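Unsaturated glucuronyl hydrolase (Streptococcus agalactiae, PDB 2ZZR) hydrolyses unsaturated hyaluronan, chondroitin and heparin disaccharides, releasing the unsaturated uronic acid and cleaving both (1->3) and (1->4) glycosidic bonds. Local coordinates at residues 307-318 with 331-342. Residues are numbered along the deposited sequence; the frame is centred on the assembly and turned at random.
Sequences TATAVCGIHEML and YKYAMHTMLRSL
Helices 304-318 and 328-346 form an antiparallel hairpin in the helical barrel of this family 88 glycoside hydrolase; the axes of 307-318 and 331-342 come within 9.4 Å at 152°, and Met335 and Met338 fill the seam as knobs in holes. Met335 sits among Val311, Ile314, His315 and Leu318. With CG tucked between backbone N and C (chi1 69°) and the chain extended beyond, it lies along the opposing helix: SD comes 3.5 Å from CA of His315 and meets the imidazole at its edge, while the methyl CE reaches CD2 of Leu318 at 3.8 Å. Ile314 runs antiparallel alongside it, its CG2 touching Met335 CB and lying 3.5 Å from the carbonyl O of Tyr331. One turn on, Met338 drops into the hole of Thr307, Ala310, Val311 and Ile314; a bend at chi3 (79°) turns CE onto CB of Ala310. No hydrogen bond crosses this apolar seam. Two polar ends are bound outside the pair, Thr307 OG1 to Ser288 OG and Tyr331 OH to Asn276 OD1. Helix 376-390 packs against Val311 and His315. The side chain of Ala308 lies about 9 Å from those of Arg246 and Trp250, which probably bind substrate; Leu342 CD1 rests 3.8 Å from Ala308 CA.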
loop_
_atom_site.group_PDB
_atom_site.type_symbol
_atom_site.label_atom_id
_atom_site.label_comp_id
_atom_site.label_asym_id
_atom_site.label_seq_id
_atom_site.Cartn_x
_atom_site.Cartn_y
_atom_site.Cartn_z
ATOM N N THR A 307 -4.283 5.634 6.523
ATOM C CA THR A 307 -3.341 6.181 7.491
ATOM C C THR A 307 -2.162 5.216 7.725
ATOM O O THR A 307 -1.004 5.653 7.762
ATOM C CB THR A 307 -4.075 6.597 8.793
ATOM O OG1 THR A 307 -4.984 7.667 8.482
ATOM C CG2 THR A 307 -3.090 7.096 9.850
ATOM N N ALA A 308 -2.447 3.918 7.836
ATOM C CA ALA A 308 -1.382 2.918 7.974
ATOM C C ALA A 308 -0.412 2.962 6.787
ATOM O O ALA A 308 0.809 2.957 6.967
ATOM C CB ALA A 308 -1.964 1.526 8.122
ATOM N N THR A 309 -0.973 3.036 5.583
ATOM C CA THR A 309 -0.191 3.106 4.341
ATOM C C THR A 309 0.670 4.379 4.288
ATOM O O THR A 309 1.855 4.322 3.926
ATOM C CB THR A 309 -1.134 3.004 3.114
ATOM O OG1 THR A 309 -1.905 1.800 3.232
ATOM C CG2 THR A 309 -0.353 2.950 1.805
ATOM N N ALA A 310 0.086 5.511 4.677
ATOM C CA ALA A 310 0.819 6.783 4.722
ATOM C C ALA A 310 1.975 6.756 5.727
ATOM O O ALA A 310 3.043 7.327 5.471
ATOM C CB ALA A 310 -0.127 7.949 5.019
ATOM N N VAL A 311 1.764 6.095 6.865
ATOM C CA VAL A 311 2.836 5.954 7.856
ATOM C C VAL A 311 4.035 5.230 7.233
ATOM O O VAL A 311 5.173 5.696 7.362
ATOM C CB VAL A 311 2.360 5.265 9.162
ATOM C CG1 VAL A 311 3.567 4.837 10.016
ATOM C CG2 VAL A 311 1.458 6.207 9.968
ATOM N N CYS A 312 3.786 4.108 6.557
ATOM C CA CYS A 312 4.859 3.361 5.875
ATOM C C CYS A 312 5.592 4.236 4.860
ATOM O O CYS A 312 6.831 4.211 4.792
ATOM C CB CYS A 312 4.311 2.102 5.193
ATOM S SG CYS A 312 3.657 0.888 6.354
ATOM N N GLY A 313 4.822 5.014 4.095
ATOM C CA GLY A 313 5.384 5.910 3.075
ATOM C C GLY A 313 6.276 6.992 3.662
ATOM O O GLY A 313 7.361 7.265 3.143
ATOM N N ILE A 314 5.816 7.613 4.738
ATOM C CA ILE A 314 6.590 8.658 5.407
ATOM C C ILE A 314 7.874 8.042 5.987
ATOM O O ILE A 314 8.971 8.588 5.816
ATOM C CB ILE A 314 5.756 9.372 6.506
ATOM C CG1 ILE A 314 4.588 10.148 5.872
ATOM C CG2 ILE A 314 6.636 10.325 7.329
ATOM C CD1 ILE A 314 3.561 10.636 6.887
ATOM N N HIS A 315 7.735 6.891 6.645
ATOM C CA HIS A 315 8.888 6.191 7.210
ATOM C C HIS A 315 9.938 5.907 6.135
ATOM O O HIS A 315 11.137 6.159 6.333
ATOM C CB HIS A 315 8.447 4.887 7.890
ATOM C CG HIS A 315 9.578 4.137 8.527
ATOM N ND1 HIS A 315 9.936 4.304 9.847
ATOM C CD2 HIS A 315 10.435 3.228 8.014
ATOM C CE1 HIS A 315 10.970 3.524 10.119
ATOM N NE2 HIS A 315 11.292 2.862 9.023
ATOM N N GLU A 316 9.480 5.399 4.994
ATOM C CA GLU A 316 10.366 5.115 3.866
ATOM C C GLU A 316 11.090 6.356 3.330
ATOM O O GLU A 316 12.314 6.346 3.182
ATOM C CB GLU A 316 9.596 4.408 2.743
ATOM C CG GLU A 316 10.473 3.939 1.578
ATOM C CD GLU A 316 11.552 2.940 2.006
ATOM O OE1 GLU A 316 12.578 2.858 1.296
ATOM O OE2 GLU A 316 11.375 2.239 3.039
ATOM N N MET A 317 10.337 7.417 3.041
ATOM C CA MET A 317 10.929 8.636 2.475
ATOM C C MET A 317 11.976 9.265 3.398
ATOM O O MET A 317 12.971 9.820 2.928
ATOM C CB MET A 317 9.852 9.668 2.159
ATOM C CG MET A 317 10.363 10.876 1.355
ATOM S SD MET A 317 10.429 10.588 -0.430
ATOM C CE MET A 317 12.038 9.831 -0.613
ATOM N N LEU A 318 11.732 9.171 4.705
ATOM C CA LEU A 318 12.610 9.755 5.721
ATOM C C LEU A 318 14.003 9.137 5.727
ATOM O O LEU A 318 14.955 9.731 6.246
ATOM C CB LEU A 318 11.973 9.639 7.111
ATOM C CG LEU A 318 11.355 10.897 7.744
ATOM C CD1 LEU A 318 10.934 11.967 6.730
ATOM C CD2 LEU A 318 10.206 10.516 8.665
ATOM N N TYR A 331 7.738 15.601 9.638
ATOM C CA TYR A 331 7.332 14.293 9.107
ATOM C C TYR A 331 7.584 13.167 10.103
ATOM O O TYR A 331 6.734 12.292 10.279
ATOM C CB TYR A 331 8.030 13.969 7.782
ATOM C CG TYR A 331 7.617 14.806 6.585
ATOM C CD1 TYR A 331 8.583 15.362 5.749
ATOM C CD2 TYR A 331 6.268 15.021 6.272
ATOM C CE1 TYR A 331 8.230 16.118 4.627
ATOM C CE2 TYR A 331 5.902 15.784 5.147
ATOM C CZ TYR A 331 6.888 16.328 4.338
ATOM O OH TYR A 331 6.555 17.084 3.236
ATOM N N LYS A 332 8.744 13.187 10.757
ATOM C CA LYS A 332 9.060 12.169 11.758
ATOM C C LYS A 332 8.016 12.165 12.872
ATOM O O LYS A 332 7.496 11.114 13.255
ATOM C CB LYS A 332 10.460 12.384 12.347
ATOM C CG LYS A 332 10.854 11.363 13.412
ATOM C CD LYS A 332 11.882 11.957 14.374
ATOM C CE LYS A 332 12.165 11.015 15.538
ATOM N NZ LYS A 332 13.031 9.880 15.131
ATOM N N TYR A 333 7.712 13.348 13.389
ATOM C CA TYR A 333 6.744 13.458 14.461
ATOM C C TYR A 333 5.337 13.141 13.975
ATOM O O TYR A 333 4.567 12.523 14.703
ATOM C CB TYR A 333 6.842 14.821 15.151
ATOM C CG TYR A 333 7.920 14.823 16.205
ATOM C CD1 TYR A 333 9.268 14.980 15.857
ATOM C CD2 TYR A 333 7.602 14.618 17.546
ATOM C CE1 TYR A 333 10.268 14.958 16.826
ATOM C CE2 TYR A 333 8.594 14.593 18.524
ATOM C CZ TYR A 333 9.922 14.762 18.157
ATOM O OH TYR A 333 10.899 14.735 19.122
ATOM N N ALA A 334 5.033 13.521 12.737
ATOM C CA ALA A 334 3.743 13.199 12.118
ATOM C C ALA A 334 3.499 11.693 12.061
ATOM O O ALA A 334 2.441 11.224 12.462
ATOM C CB ALA A 334 3.627 13.821 10.730
ATOM N N MET A 335 4.474 10.926 11.580
ATOM C CA MET A 335 4.273 9.476 11.482
ATOM C C MET A 335 4.146 8.803 12.855
ATOM O O MET A 335 3.380 7.858 13.009
ATOM C CB MET A 335 5.332 8.804 10.599
ATOM C CG MET A 335 6.730 8.789 11.162
ATOM S SD MET A 335 7.807 7.783 10.137
ATOM C CE MET A 335 9.290 7.858 11.158
ATOM N N HIS A 336 4.881 9.306 13.846
ATOM C CA HIS A 336 4.742 8.836 15.228
ATOM C C HIS A 336 3.344 9.097 15.799
ATOM O O HIS A 336 2.769 8.206 16.433
ATOM C CB HIS A 336 5.802 9.470 16.128
ATOM C CG HIS A 336 7.096 8.718 16.160
ATOM N ND1 HIS A 336 8.043 8.817 15.164
ATOM C CD2 HIS A 336 7.602 7.860 17.077
ATOM C CE1 HIS A 336 9.082 8.057 15.470
ATOM N NE2 HIS A 336 8.840 7.469 16.627
ATOM N N THR A 337 2.817 10.305 15.573
ATOM C CA THR A 337 1.489 10.676 16.067
ATOM C C THR A 337 0.404 9.809 15.426
ATOM O O THR A 337 -0.498 9.320 16.114
ATOM C CB THR A 337 1.171 12.163 15.798
ATOM O OG1 THR A 337 2.300 12.971 16.153
ATOM C CG2 THR A 337 -0.036 12.610 16.612
ATOM N N MET A 338 0.508 9.627 14.111
ATOM C CA MET A 338 -0.447 8.837 13.339
ATOM C C MET A 338 -0.425 7.376 13.781
ATOM O O MET A 338 -1.474 6.781 14.038
ATOM C CB MET A 338 -0.145 8.967 11.844
ATOM C CG MET A 338 -0.307 10.397 11.302
ATOM S SD MET A 338 0.613 10.676 9.766
ATOM C CE MET A 338 -0.503 9.902 8.607
ATOM N N LEU A 339 0.774 6.804 13.890
ATOM C CA LEU A 339 0.904 5.422 14.328
ATOM C C LEU A 339 0.441 5.248 15.778
ATOM O O LEU A 339 -0.202 4.246 16.107
ATOM C CB LEU A 339 2.337 4.910 14.133
ATOM C CG LEU A 339 2.604 3.414 14.364
ATOM C CD1 LEU A 339 1.646 2.490 13.584
ATOM C CD2 LEU A 339 4.050 3.083 14.033
ATOM N N ARG A 340 0.764 6.218 16.634
ATOM C CA ARG A 340 0.296 6.188 18.026
ATOM C C ARG A 340 -1.229 6.091 18.081
ATOM O O ARG A 340 -1.773 5.256 18.803
ATOM C CB ARG A 340 0.763 7.411 18.818
ATOM C CG ARG A 340 0.252 7.404 20.265
ATOM C CD ARG A 340 0.717 8.605 21.073
ATOM N NE ARG A 340 2.158 8.596 21.328
ATOM C CZ ARG A 340 2.776 7.787 22.189
ATOM N NH1 ARG A 340 2.093 6.892 22.891
ATOM N NH2 ARG A 340 4.091 7.870 22.345
ATOM N N SER A 341 -1.907 6.940 17.308
ATOM C CA SER A 341 -3.368 6.914 17.247
ATOM C C SER A 341 -3.902 5.568 16.759
ATOM O O SER A 341 -4.871 5.047 17.315
ATOM C CB SER A 341 -3.905 8.044 16.378
ATOM O OG SER A 341 -3.822 9.277 17.065
ATOM N N LEU A 342 -3.265 4.994 15.736
ATOM C CA LEU A 342 -3.678 3.676 15.264
ATOM C C LEU A 342 -3.573 2.634 16.382
ATOM O O LEU A 342 -4.520 1.883 16.632
ATOM C CB LEU A 342 -2.879 3.248 14.027
ATOM C CG LEU A 342 -3.112 4.045 12.740
ATOM C CD1 LEU A 342 -2.243 3.488 11.628
ATOM C CD2 LEU A 342 -4.587 4.045 12.312
#